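Local coordinates for Carboxylesterase/phospholipase family protein (Francisella tularensis subsp. tularensis, PDB 4F21) that probably hydrolyses carboxylic esters, as a serine hydrolase of the carboxylesterase/phospholipase family with the alpha/beta-hydrolase fold, at residues 60-65 and 239-244; 111-116 and 143-148; 165-170 and 206-211; 197-202 and 218-223. All blocks are in the same frame, centred on the assembly; numbering follows the deposited sequence.

Interaction 1: 60-65 and 239-244; sequences FDVSLD and FIAKTF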
loop_
_atom_site.group_PDB
_atom_site.type_symbol
_atom_site.label_atom_id
_atom_site.label_comp_id
_atom_site.label_asym_id
_atom_site.label_seq_id
_atom_site.Cartn_x
_atom_site.Cartn_y
_atom_site.Cartn_z
ATOM N N PHE A 60 15.972 8.228 -0.209
ATOM C CA PHE A 60 15.217 9.111 -1.085
ATOM C C PHE A 60 15.931 10.431 -1.355
ATOM O O PHE A 60 16.817 10.838 -0.599
ATOM C CB PHE A 60 13.837 9.374 -0.483
ATOM C CG PHE A 60 13.018 8.133 -0.294
ATOM C CD1 PHE A 60 13.169 7.053 -1.148
ATOM C CD2 PHE A 60 12.102 8.043 0.736
ATOM C CE1 PHE A 60 12.420 5.908 -0.981
ATOM C CE2 PHE A 60 11.347 6.897 0.908
ATOM C CZ PHE A 60 11.506 5.830 0.049
ATOM N N ASP A 61 15.533 11.095 -2.438
ATOM C CA ASP A 61 16.130 12.370 -2.834
ATOM C C ASP A 61 15.181 13.553 -2.636
ATOM O O ASP A 61 15.459 14.657 -3.105
ATOM C CB ASP A 61 16.568 12.326 -4.302
ATOM C CG ASP A 61 17.486 11.161 -4.606
ATOM O OD1 ASP A 61 18.341 10.837 -3.759
ATOM O OD2 ASP A 61 17.350 10.567 -5.696
ATOM N N VAL A 62 14.062 13.324 -1.954
ATOM C CA VAL A 62 13.064 14.371 -1.741
ATOM C C VAL A 62 13.216 14.986 -0.364
ATOM O O VAL A 62 13.557 14.289 0.589
ATOM C CB VAL A 62 11.641 13.813 -1.851
ATOM C CG1 VAL A 62 10.624 14.943 -1.968
ATOM C CG2 VAL A 62 11.551 12.911 -3.038
ATOM N N SER A 63 12.957 16.288 -0.266
ATOM C CA SER A 63 13.047 16.998 1.005
ATOM C C SER A 63 12.122 16.380 2.050
ATOM O O SER A 63 10.905 16.341 1.874
ATOM C CB SER A 63 12.744 18.492 0.826
ATOM O OG SER A 63 11.430 18.717 0.341
ATOM N N LEU A 64 12.713 15.878 3.130
ATOM C CA LEU A 64 11.946 15.319 4.232
ATOM C C LEU A 64 11.885 16.327 5.368
ATOM O O LEU A 64 11.719 15.969 6.534
ATOM C CB LEU A 64 12.560 14.003 4.709
ATOM C CG LEU A 64 12.603 12.888 3.662
ATOM C CD1 LEU A 64 13.179 11.624 4.266
ATOM C CD2 LEU A 64 11.222 12.625 3.069
ATOM N N ASP A 65 12.032 17.596 5.005
ATOM C CA ASP A 65 11.863 18.696 5.941
ATOM C C ASP A 65 10.457 18.709 6.536
ATOM O O ASP A 65 10.283 18.998 7.716
ATOM C CB ASP A 65 12.144 20.030 5.249
ATOM C CG ASP A 65 13.626 20.284 5.050
ATOM O OD1 ASP A 65 14.008 20.778 3.969
ATOM O OD2 ASP A 65 14.409 19.994 5.979
ATOM N N PHE A 239 7.678 9.791 -6.637
ATOM C CA PHE A 239 6.232 9.815 -6.414
ATOM C C PHE A 239 5.888 10.734 -5.254
ATOM O O PHE A 239 5.045 11.621 -5.390
ATOM C CB PHE A 239 5.672 8.416 -6.144
ATOM C CG PHE A 239 4.181 8.396 -5.892
ATOM C CD1 PHE A 239 3.287 8.273 -6.945
ATOM C CD2 PHE A 239 3.675 8.501 -4.605
ATOM C CE1 PHE A 239 1.919 8.251 -6.719
ATOM C CE2 PHE A 239 2.310 8.482 -4.373
ATOM C CZ PHE A 239 1.432 8.355 -5.431
ATOM N N ILE A 240 6.531 10.510 -4.111
ATOM C CA ILE A 240 6.341 11.387 -2.956
ATOM C C ILE A 240 6.601 12.856 -3.316
ATOM O O ILE A 240 5.882 13.754 -2.871
ATOM C CB ILE A 240 7.224 10.948 -1.769
ATOM C CG1 ILE A 240 6.749 9.590 -1.242
ATOM C CG2 ILE A 240 7.206 11.993 -0.660
ATOM C CD1 ILE A 240 7.870 8.638 -0.894
ATOM N N ALA A 241 7.609 13.087 -4.153
ATOM C CA ALA A 241 7.925 14.435 -4.619
ATOM C C ALA A 241 6.831 15.026 -5.511
ATOM O O ALA A 241 6.461 16.188 -5.357
ATOM C CB ALA A 241 9.260 14.443 -5.350
ATOM N N LYS A 242 6.324 14.224 -6.444
ATOM C CA LYS A 242 5.352 14.699 -7.427
ATOM C C LYS A 242 3.918 14.721 -6.899
ATOM O O LYS A 242 3.014 15.215 -7.577
ATOM C CB LYS A 242 5.414 13.852 -8.704
ATOM C CG LYS A 242 6.702 13.988 -9.511
ATOM C CD LYS A 242 6.851 15.376 -10.111
ATOM C CE LYS A 242 8.006 16.136 -9.474
ATOM N N THR A 243 3.709 14.176 -5.702
ATOM C CA THR A 243 2.381 14.169 -5.088
ATOM C C THR A 243 2.269 15.200 -3.974
ATOM O O THR A 243 1.262 15.894 -3.859
ATOM C CB THR A 243 2.004 12.785 -4.528
ATOM O OG1 THR A 243 3.019 12.343 -3.617
ATOM C CG2 THR A 243 1.859 11.781 -5.655
ATOM N N PHE A 244 3.305 15.295 -3.148
ATOM C CA PHE A 244 3.364 16.343 -2.136
ATOM C C PHE A 244 3.788 17.678 -2.757
ATOM O O PHE A 244 3.906 18.686 -2.062
ATOM C CB PHE A 244 4.295 15.938 -0.993
ATOM C CG PHE A 244 3.744 14.839 -0.126
ATOM C CD1 PHE A 244 2.378 14.618 -0.048
ATOM C CD2 PHE A 244 4.589 14.030 0.612
ATOM C CE1 PHE A 244 1.868 13.608 0.749
ATOM C CE2 PHE A 244 4.085 13.019 1.407
ATOM C CZ PHE A 244 2.724 12.810 1.478
#

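Interaction 2: 111-116 and 143-148; sequences NSSIAK and GIIATY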
loop_
_atom_site.group_PDB
_atom_site.type_symbol
_atom_site.label_atom_id
_atom_site.label_comp_id
_atom_site.label_asym_id
_atom_site.label_seq_id
_atom_site.Cartn_x
_atom_site.Cartn_y
_atom_site.Cartn_z
ATOM N N ASN A 111 -10.737 -6.102 6.789
ATOM C CA ASN A 111 -11.589 -5.031 7.310
ATOM C C ASN A 111 -11.059 -4.381 8.587
ATOM O O ASN A 111 -10.788 -3.176 8.614
ATOM C CB ASN A 111 -13.017 -5.541 7.541
ATOM C CG ASN A 111 -13.780 -5.768 6.248
ATOM O OD1 ASN A 111 -14.352 -6.836 6.033
ATOM N ND2 ASN A 111 -13.800 -4.758 5.386
ATOM N N SER A 112 -10.901 -5.190 9.632
ATOM C CA SER A 112 -10.389 -4.718 10.913
ATOM C C SER A 112 -9.107 -3.931 10.705
ATOM O O SER A 112 -9.000 -2.780 11.139
ATOM C CB SER A 112 -10.139 -5.894 11.860
ATOM O OG SER A 112 -9.225 -6.820 11.296
ATOM N N SER A 113 -8.158 -4.548 10.003
ATOM C CA SER A 113 -6.875 -3.921 9.715
ATOM C C SER A 113 -7.082 -2.573 9.041
ATOM O O SER A 113 -6.465 -1.575 9.428
ATOM C CB SER A 113 -6.021 -4.824 8.828
ATOM O OG SER A 113 -4.742 -4.257 8.625
ATOM N N ILE A 114 -7.979 -2.547 8.056
ATOM C CA ILE A 114 -8.301 -1.311 7.353
ATOM C C ILE A 114 -8.704 -0.258 8.368
ATOM O O ILE A 114 -8.155 0.848 8.375
ATOM C CB ILE A 114 -9.444 -1.508 6.339
ATOM C CG1 ILE A 114 -8.988 -2.403 5.184
ATOM C CG2 ILE A 114 -9.937 -0.165 5.818
ATOM C CD1 ILE A 114 -10.057 -2.650 4.143
ATOM N N ALA A 115 -9.625 -0.630 9.255
ATOM C CA ALA A 115 -10.127 0.289 10.267
ATOM C C ALA A 115 -8.976 0.830 11.098
ATOM O O ALA A 115 -8.950 2.019 11.430
ATOM C CB ALA A 115 -11.151 -0.396 11.155
ATOM N N LYS A 116 -8.011 -0.040 11.402
ATOM C CA LYS A 116 -6.853 0.373 12.180
ATOM C C LYS A 116 -6.211 1.542 11.460
ATOM O O LYS A 116 -6.061 2.627 12.033
ATOM C CB LYS A 116 -5.859 -0.777 12.350
ATOM C CG LYS A 116 -6.451 -2.008 13.022
ATOM C CD LYS A 116 -5.482 -3.180 13.010
ATOM C CE LYS A 116 -6.135 -4.443 13.550
ATOM N NZ LYS A 116 -5.265 -5.641 13.376
ATOM N N GLY A 143 0.444 -4.300 1.184
ATOM C CA GLY A 143 -0.055 -3.505 0.073
ATOM C C GLY A 143 -1.556 -3.574 -0.142
ATOM O O GLY A 143 -2.144 -2.703 -0.786
ATOM N N ILE A 144 -2.174 -4.618 0.400
ATOM C CA ILE A 144 -3.616 -4.803 0.314
ATOM C C ILE A 144 -4.357 -3.754 1.144
ATOM O O ILE A 144 -5.364 -3.193 0.706
ATOM C CB ILE A 144 -4.012 -6.201 0.824
ATOM C CG1 ILE A 144 -3.105 -7.270 0.207
ATOM C CG2 ILE A 144 -5.477 -6.481 0.533
ATOM C CD1 ILE A 144 -3.061 -8.569 0.984
ATOM N N ILE A 145 -3.837 -3.485 2.338
ATOM C CA ILE A 145 -4.526 -2.645 3.316
ATOM C C ILE A 145 -4.348 -1.150 3.032
ATOM O O ILE A 145 -4.895 -0.305 3.739
ATOM C CB ILE A 145 -4.054 -2.975 4.752
ATOM C CG1 ILE A 145 -3.810 -4.477 4.896
ATOM C CG2 ILE A 145 -5.078 -2.527 5.785
ATOM C CD1 ILE A 145 -5.068 -5.317 4.801
ATOM N N ALA A 146 -3.588 -0.826 1.990
ATOM C CA ALA A 146 -3.374 0.570 1.619
ATOM C C ALA A 146 -4.334 0.998 0.519
ATOM O O ALA A 146 -4.944 2.069 0.586
ATOM C CB ALA A 146 -1.938 0.787 1.183
ATOM N N THR A 147 -4.458 0.152 -0.497
ATOM C CA THR A 147 -5.332 0.428 -1.628
ATOM C C THR A 147 -6.790 0.386 -1.190
ATOM O O THR A 147 -7.474 1.413 -1.207
ATOM C CB THR A 147 -5.083 -0.566 -2.784
ATOM O OG1 THR A 147 -3.760 -0.373 -3.300
ATOM C CG2 THR A 147 -6.078 -0.351 -3.903
ATOM N N TYR A 148 -7.239 -0.800 -0.773
ATOM C CA TYR A 148 -8.610 -1.026 -0.303
ATOM C C TYR A 148 -9.091 0.029 0.679
ATOM O O TYR A 148 -10.240 0.461 0.619
ATOM C CB TYR A 148 -8.738 -2.403 0.355
ATOM C CG TYR A 148 -9.061 -3.529 -0.601
ATOM C CD1 TYR A 148 -9.863 -3.318 -1.714
ATOM C CD2 TYR A 148 -8.565 -4.807 -0.385
ATOM C CE1 TYR A 148 -10.157 -4.348 -2.587
ATOM C CE2 TYR A 148 -8.853 -5.839 -1.246
ATOM C CZ TYR A 148 -9.649 -5.606 -2.346
ATOM O OH TYR A 148 -9.932 -6.640 -3.204
#

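Interaction 3: 165-170 and 206-211; sequences TYLPAW and SDKLKV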
loop_
_atom_site.group_PDB
_atom_site.type_symbol
_atom_site.label_atom_id
_atom_site.label_comp_id
_atom_site.label_asym_id
_atom_site.label_seq_id
_atom_site.Cartn_x
_atom_site.Cartn_y
_atom_site.Cartn_z
ATOM N N THR A 165 2.051 -6.299 -4.663
ATOM C CA THR A 165 0.826 -6.703 -3.983
ATOM C C THR A 165 -0.341 -7.006 -4.924
ATOM O O THR A 165 -0.647 -6.233 -5.834
ATOM C CB THR A 165 0.373 -5.631 -2.978
ATOM O OG1 THR A 165 1.412 -5.403 -2.019
ATOM C CG2 THR A 165 -0.867 -6.091 -2.259
ATOM N N TYR A 166 -0.992 -8.139 -4.685
ATOM C CA TYR A 166 -2.167 -8.541 -5.446
ATOM C C TYR A 166 -3.439 -7.948 -4.840
ATOM O O TYR A 166 -3.386 -7.263 -3.821
ATOM C CB TYR A 166 -2.260 -10.070 -5.530
ATOM C CG TYR A 166 -2.591 -10.776 -4.227
ATOM C CD1 TYR A 166 -1.974 -10.422 -3.034
ATOM C CD2 TYR A 166 -3.524 -11.802 -4.196
ATOM C CE1 TYR A 166 -2.282 -11.069 -1.851
ATOM C CE2 TYR A 166 -3.836 -12.454 -3.022
ATOM C CZ TYR A 166 -3.213 -12.085 -1.852
ATOM O OH TYR A 166 -3.530 -12.737 -0.681
ATOM N N LEU A 167 -4.580 -8.213 -5.469
ATOM C CA LEU A 167 -5.846 -7.647 -5.018
ATOM C C LEU A 167 -6.846 -8.745 -4.660
ATOM O O LEU A 167 -7.655 -9.144 -5.496
ATOM C CB LEU A 167 -6.423 -6.736 -6.103
ATOM C CG LEU A 167 -7.232 -5.519 -5.658
ATOM C CD1 LEU A 167 -6.489 -4.749 -4.580
ATOM C CD2 LEU A 167 -7.518 -4.616 -6.845
ATOM N N PRO A 168 -6.792 -9.237 -3.409
ATOM C CA PRO A 168 -7.637 -10.344 -2.948
ATOM C C PRO A 168 -9.030 -9.878 -2.552
ATOM O O PRO A 168 -9.229 -8.689 -2.308
ATOM C CB PRO A 168 -6.898 -10.834 -1.705
ATOM C CG PRO A 168 -6.298 -9.603 -1.150
ATOM C CD PRO A 168 -5.896 -8.761 -2.342
ATOM N N ALA A 169 -9.972 -10.817 -2.487
ATOM C CA ALA A 169 -11.347 -10.533 -2.075
ATOM C C ALA A 169 -11.949 -9.352 -2.829
ATOM O O ALA A 169 -12.701 -8.561 -2.261
ATOM C CB ALA A 169 -11.418 -10.300 -0.571
ATOM N N TRP A 170 -11.608 -9.240 -4.110
ATOM C CA TRP A 170 -12.091 -8.148 -4.947
ATOM C C TRP A 170 -13.616 -8.134 -5.023
ATOM O O TRP A 170 -14.221 -7.081 -5.205
ATOM C CB TRP A 170 -11.468 -8.227 -6.345
ATOM C CG TRP A 170 -11.995 -7.209 -7.319
ATOM C CD1 TRP A 170 -12.811 -7.445 -8.388
ATOM C CD2 TRP A 170 -11.745 -5.798 -7.311
ATOM N NE1 TRP A 170 -13.080 -6.270 -9.045
ATOM C CE2 TRP A 170 -12.439 -5.245 -8.404
ATOM C CE3 TRP A 170 -11.001 -4.951 -6.485
ATOM C CZ2 TRP A 170 -12.411 -3.883 -8.693
ATOM C CZ3 TRP A 170 -10.973 -3.601 -6.776
ATOM C CH2 TRP A 170 -11.673 -3.080 -7.870
ATOM N N SER A 206 -3.627 -3.298 -10.777
ATOM C CA SER A 206 -3.593 -2.063 -11.558
ATOM C C SER A 206 -4.785 -1.930 -12.503
ATOM O O SER A 206 -5.401 -0.870 -12.591
ATOM C CB SER A 206 -2.293 -1.968 -12.357
ATOM O OG SER A 206 -2.294 -0.822 -13.190
ATOM N N ASP A 207 -5.095 -3.012 -13.209
ATOM C CA ASP A 207 -6.208 -3.025 -14.147
ATOM C C ASP A 207 -7.543 -2.921 -13.422
ATOM O O ASP A 207 -8.423 -2.167 -13.842
ATOM C CB ASP A 207 -6.175 -4.283 -15.020
ATOM C CG ASP A 207 -5.230 -4.152 -16.205
ATOM O OD1 ASP A 207 -5.648 -3.593 -17.240
ATOM O OD2 ASP A 207 -4.074 -4.616 -16.108
ATOM N N LYS A 208 -7.692 -3.675 -12.335
ATOM C CA LYS A 208 -8.931 -3.649 -11.560
ATOM C C LYS A 208 -9.128 -2.322 -10.831
ATOM O O LYS A 208 -10.230 -2.010 -10.390
ATOM C CB LYS A 208 -9.019 -4.830 -10.586
ATOM C CG LYS A 208 -9.367 -6.151 -11.259
ATOM C CD LYS A 208 -9.838 -7.206 -10.262
ATOM C CE LYS A 208 -8.760 -7.541 -9.245
ATOM N NZ LYS A 208 -9.042 -8.822 -8.532
ATOM N N LEU A 209 -8.056 -1.545 -10.705
ATOM C CA LEU A 209 -8.172 -0.179 -10.209
ATOM C C LEU A 209 -8.489 0.776 -11.356
ATOM O O LEU A 209 -9.191 1.768 -11.172
ATOM C CB LEU A 209 -6.891 0.257 -9.496
ATOM C CG LEU A 209 -6.647 -0.330 -8.104
ATOM C CD1 LEU A 209 -5.301 0.124 -7.569
ATOM C CD2 LEU A 209 -7.765 0.065 -7.151
ATOM N N LYS A 210 -7.971 0.459 -12.541
ATOM C CA LYS A 210 -8.190 1.276 -13.732
ATOM C C LYS A 210 -9.661 1.332 -14.127
ATOM O O LYS A 210 -10.236 2.408 -14.267
ATOM C CB LYS A 210 -7.379 0.744 -14.916
ATOM C CG LYS A 210 -7.627 1.522 -16.201
ATOM C CD LYS A 210 -7.173 0.765 -17.437
ATOM C CE LYS A 210 -7.509 1.540 -18.708
ATOM N NZ LYS A 210 -8.972 1.814 -18.850
ATOM N N VAL A 211 -10.261 0.162 -14.312
ATOM C CA VAL A 211 -11.662 0.073 -14.703
ATOM C C VAL A 211 -12.577 0.515 -13.558
ATOM O O VAL A 211 -13.742 0.851 -13.774
ATOM C CB VAL A 211 -12.026 -1.360 -15.164
ATOM C CG1 VAL A 211 -12.175 -2.287 -13.971
ATOM C CG2 VAL A 211 -13.298 -1.348 -15.997
#

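Interaction 4: 197-202 and 218-223; sequences LPEVLG and YKHYVG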
loop_
_atom_site.group_PDB
_atom_site.type_symbol
_atom_site.label_atom_id
_atom_site.label_comp_id
_atom_site.label_asym_id
_atom_site.label_seq_id
_atom_site.Cartn_x
_atom_site.Cartn_y
_atom_site.Cartn_z
ATOM N N LEU A 197 4.732 -13.588 -5.507
ATOM C CA LEU A 197 3.556 -12.826 -5.894
ATOM C C LEU A 197 3.723 -12.399 -7.353
ATOM O O LEU A 197 4.184 -11.292 -7.627
ATOM C CB LEU A 197 3.412 -11.609 -4.977
ATOM C CG LEU A 197 2.036 -10.994 -4.713
ATOM C CD1 LEU A 197 0.920 -11.943 -5.102
ATOM C CD2 LEU A 197 1.921 -10.625 -3.244
ATOM N N PRO A 198 3.357 -13.290 -8.293
ATOM C CA PRO A 198 3.585 -13.137 -9.739
ATOM C C PRO A 198 3.099 -11.803 -10.309
ATOM O O PRO A 198 2.223 -11.166 -9.728
ATOM C CB PRO A 198 2.795 -14.303 -10.338
ATOM C CG PRO A 198 2.800 -15.337 -9.267
ATOM C CD PRO A 198 2.683 -14.563 -7.982
ATOM N N GLU A 199 3.661 -11.406 -11.449
ATOM C CA GLU A 199 3.436 -10.077 -12.015
ATOM C C GLU A 199 2.010 -9.837 -12.513
ATOM O O GLU A 199 1.493 -8.718 -12.420
ATOM C CB GLU A 199 4.436 -9.801 -13.145
ATOM C CG GLU A 199 4.457 -8.349 -13.597
ATOM C CD GLU A 199 5.193 -8.140 -14.904
ATOM O OE1 GLU A 199 5.122 -7.018 -15.446
ATOM O OE2 GLU A 199 5.838 -9.094 -15.388
ATOM N N VAL A 200 1.380 -10.883 -13.042
ATOM C CA VAL A 200 0.018 -10.783 -13.570
ATOM C C VAL A 200 -1.011 -10.423 -12.497
ATOM O O VAL A 200 -2.122 -9.996 -12.810
ATOM C CB VAL A 200 -0.419 -12.080 -14.283
ATOM C CG1 VAL A 200 0.338 -12.247 -15.591
ATOM C CG2 VAL A 200 -0.214 -13.284 -13.375
ATOM N N LEU A 201 -0.633 -10.598 -11.234
ATOM C CA LEU A 201 -1.486 -10.215 -10.117
ATOM C C LEU A 201 -1.347 -8.721 -9.826
ATOM O O LEU A 201 -2.289 -8.073 -9.361
ATOM C CB LEU A 201 -1.145 -11.053 -8.885
ATOM C CG LEU A 201 -1.292 -12.563 -9.101
ATOM C CD1 LEU A 201 -0.901 -13.345 -7.857
ATOM C CD2 LEU A 201 -2.712 -12.909 -9.527
ATOM N N GLY A 202 -0.165 -8.180 -10.107
ATOM C CA GLY A 202 0.057 -6.748 -10.027
ATOM C C GLY A 202 -0.659 -6.061 -11.173
ATOM O O GLY A 202 -1.271 -5.002 -10.995
ATOM N N TYR A 218 1.634 2.106 -13.772
ATOM C CA TYR A 218 2.123 0.753 -13.550
ATOM C C TYR A 218 3.598 0.660 -13.925
ATOM O O TYR A 218 3.967 0.833 -15.088
ATOM C CB TYR A 218 1.302 -0.274 -14.333
ATOM C CG TYR A 218 1.737 -1.701 -14.081
ATOM C CD1 TYR A 218 1.170 -2.447 -13.058
ATOM C CD2 TYR A 218 2.726 -2.296 -14.856
ATOM C CE1 TYR A 218 1.570 -3.744 -12.818
ATOM C CE2 TYR A 218 3.134 -3.590 -14.623
ATOM C CZ TYR A 218 2.553 -4.311 -13.604
ATOM O OH TYR A 218 2.956 -5.604 -13.369
ATOM N N LYS A 219 4.439 0.385 -12.934
ATOM C CA LYS A 219 5.877 0.321 -13.149
ATOM C C LYS A 219 6.447 -1.031 -12.729
ATOM O O LYS A 219 6.710 -1.259 -11.549
ATOM C CB LYS A 219 6.575 1.450 -12.385
ATOM C CG LYS A 219 5.934 2.809 -12.590
ATOM C CD LYS A 219 6.888 3.938 -12.260
ATOM C CE LYS A 219 6.324 5.269 -12.725
ATOM N NZ LYS A 219 7.315 6.370 -12.598
ATOM N N HIS A 220 6.638 -1.928 -13.693
ATOM C CA HIS A 220 7.241 -3.222 -13.390
ATOM C C HIS A 220 8.745 -3.210 -13.638
ATOM O O HIS A 220 9.235 -2.477 -14.496
ATOM C CB HIS A 220 6.561 -4.364 -14.160
ATOM C CG HIS A 220 6.872 -4.387 -15.624
ATOM N ND1 HIS A 220 5.946 -4.045 -16.587
ATOM C CD2 HIS A 220 7.999 -4.728 -16.293
ATOM C CE1 HIS A 220 6.492 -4.167 -17.782
ATOM N NE2 HIS A 220 7.739 -4.576 -17.632
ATOM N N TYR A 221 9.471 -4.027 -12.883
ATOM C CA TYR A 221 10.928 -4.064 -12.976
ATOM C C TYR A 221 11.431 -5.446 -13.389
ATOM O O TYR A 221 11.187 -6.436 -12.704
ATOM C CB TYR A 221 11.556 -3.621 -11.648
ATOM C CG TYR A 221 11.140 -2.227 -11.234
ATOM C CD1 TYR A 221 9.955 -2.009 -10.539
ATOM C CD2 TYR A 221 11.923 -1.126 -11.552
ATOM C CE1 TYR A 221 9.563 -0.736 -10.170
ATOM C CE2 TYR A 221 11.539 0.152 -11.185
ATOM C CZ TYR A 221 10.359 0.341 -10.494
ATOM O OH TYR A 221 9.973 1.609 -10.126
ATOM N N VAL A 222 12.125 -5.506 -14.520
ATOM C CA VAL A 222 12.632 -6.770 -15.036
ATOM C C VAL A 222 13.675 -7.337 -14.082
ATOM O O VAL A 222 14.416 -6.588 -13.445
ATOM C CB VAL A 222 13.246 -6.605 -16.445
ATOM C CG1 VAL A 222 13.489 -7.969 -17.094
ATOM C CG2 VAL A 222 12.338 -5.752 -17.318
ATOM N N GLY A 223 13.712 -8.659 -13.969
ATOM C CA GLY A 223 14.706 -9.325 -13.150
ATOM C C GLY A 223 14.354 -9.339 -11.679
ATOM O O GLY A 223 14.594 -10.327 -10.987
#

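Interaction 1: 60-65 and 239-244
V62 and A241 form the tight point of this apolar contact, which joins two parts of an alpha/beta-hydrolase fold: the loop between strands 38-44 and 67-72, and the last turn of helix 230-243. Both methyls of V62 reach the single methyl of A241, with CG2 at 3.6 Å and CG1 at 3.7 Å from A241 CB. A chi1 of -166° sets CG1 anti to the backbone N and CG2 anti to the carbonyl carbon, which brings the two branches to the helix together. The CA atoms of V62 and A241 are 5.9 Å apart, the nearest pair of the two segments.

The second apolar pair is looser. The F60 ring lies obliquely to I240, and its CE2 stays 4.3 Å from I240 CD1; the same ring also touches I236 and I233, one and two turns earlier on the helix, while I240 packs on I67 of strand 67-72. On the solvent side, the exposed D61, S63 and K242 add nothing to the buried surface of 178 Å². The helix closes with its own polar link, in which T243 OG1 donates to F239 O at 2.8 Å, 33° out of the carbonyl plane.

Interaction 2: 111-116 and 143-148
S113 meets I145 through its hydroxyl. Its chi1 of -176° places OG anti to the backbone N and turns it to the neighbouring helix, where it lies 3.3 Å from I145 CG2 and 3.8 Å from I145 CG1. The oxygen therefore rests against a hydrocarbon surface, but its polarity is met elsewhere, by a hydrogen bond with I76 O. S113 CB adds to the same patch at 3.9 Å from I145 CG2.

At I114 the backbone itself is part of the packing surface, since its N lies 3.7 Å from I145 CG2. That methyl thus rests against both the S113 hydroxyl and the I114 backbone N, at the level where the CA atoms of I114 and I145 are nearest. The two segments belong to helices 111-126 and 144-150 of the alpha/beta-hydrolase fold. The second follows the turn after strand 134-139, probably the nucleophile elbow that carries the reactive serine in this fold, and packs T147 on strand 159-163. Their short axes approach to 9.5 Å and cross at -73°, a steep angle, consistent with a contact limited to S113 and I114 on one helix and I145 and Y148 on the other.

Farther out, the I114 side chain runs on to Y148: CG1 stays 4.0 Å from I145 CG2, and the extended chain (chi2 180°) carries CD1 to 4.0 Å from Y148 CB. The Y148 ring leads away from I114 and stacks with F173, which I114 also touches.

Interaction 3: 165-170 and 206-211
K208 lays its side chain along L167 and W170, joining helix 199-210 to the loop that leads from strand 159-163 into helix 170-173 of the alpha/beta-hydrolase fold.

The CH-pi interaction is the clearest element. K208 CD sits 3.5 Å from the centroid of the five-membered ring of W170 and only 7° off the ring normal, squarely over the pyrrole face. W170 CG is anti to the backbone N (chi1 175°), which extends the indole alongside the lysine; the two side chains run past each other in opposite directions.

The apolar part comes from L167, whose CD2 is 4.0 Å from both CB and CE of K208. Leucine and indole therefore meet the lysine methylenes from two different directions. L167 also packs on Y148 and L205, so this flank continues into the buried side of the loop.

Polar contacts are made by the ammonium end. A bend at chi3 (-62°) helps bring NZ back to the loop, where it gives L167 O a weak hydrogen bond of 3.4 Å. Its stronger partner is D204, one turn earlier on the same helix, through a salt bridge to OD2.

Plain van der Waals packing accounts for the far rim of the indole's six-membered ring: K208 O approaches W170 CH2 to 3.1 Å, from the same side of the ring plane as K208 CD.

Interaction 4: 197-202 and 218-223
A polar contact of E199 with Y218 and H220 ties the start of helix 199-210 to strand 216-221, within the beta-alpha-beta crossover that begins at strand 186-191 and ends on an outermost strand of the sheet. E199 CG is anti to the backbone N (chi1 -168°), and the chain, extended beyond it, spans the gap: the CA atoms of E199 and H220 are 8.0 Å apart.

OE1 does most of the touching. It stands 3.0 Å above the H220 ring plane, offset toward the rim, and is 3.2 Å from H220 CG. Y218 OH donates a weak hydrogen bond of 3.3 Å to the same oxygen, with the carboxylate and phenol ring planes only 10° apart. Y218 OH also packs against E199 CG at 3.1 Å. One turn along the helix, G202 O approaches the edge of the tyrosine ring, 3.6 Å from CE1.

The principal polar partner of OE1 is H203 NE2, on the same helix. Because OE1 stands over the face of the H220 ring, its approach to ND1 has the wrong angle for a hydrogen bond and is an electrostatic contact at most; any positive charge on the exposed imidazole would probably be favoured by the carboxylate.

Overall arrangement
Interaction 2 is the core contact, with all four touching residues buried, and is mostly aliphatic, with one serine hydroxyl laid on a methyl. Interaction 1, partly buried and purely apolar, lies on the opposite side of the chain's centre, about 24 Å away between centres, where a loop meets the C-terminal helix. Interactions 3 and 4 share helix 199-210 but use different parts of it: a lysine near its end lies over an indole in the former, and a glutamate at its start reaches an imidazole and a phenol in the latter. They touch where S206 CB lies 3.6 Å from Y218 CD1. Interactions 2 and 3 also meet, through Y148 beside W170. Hydrogen bonds between segments, all weak, occur in interactions 3 and 4.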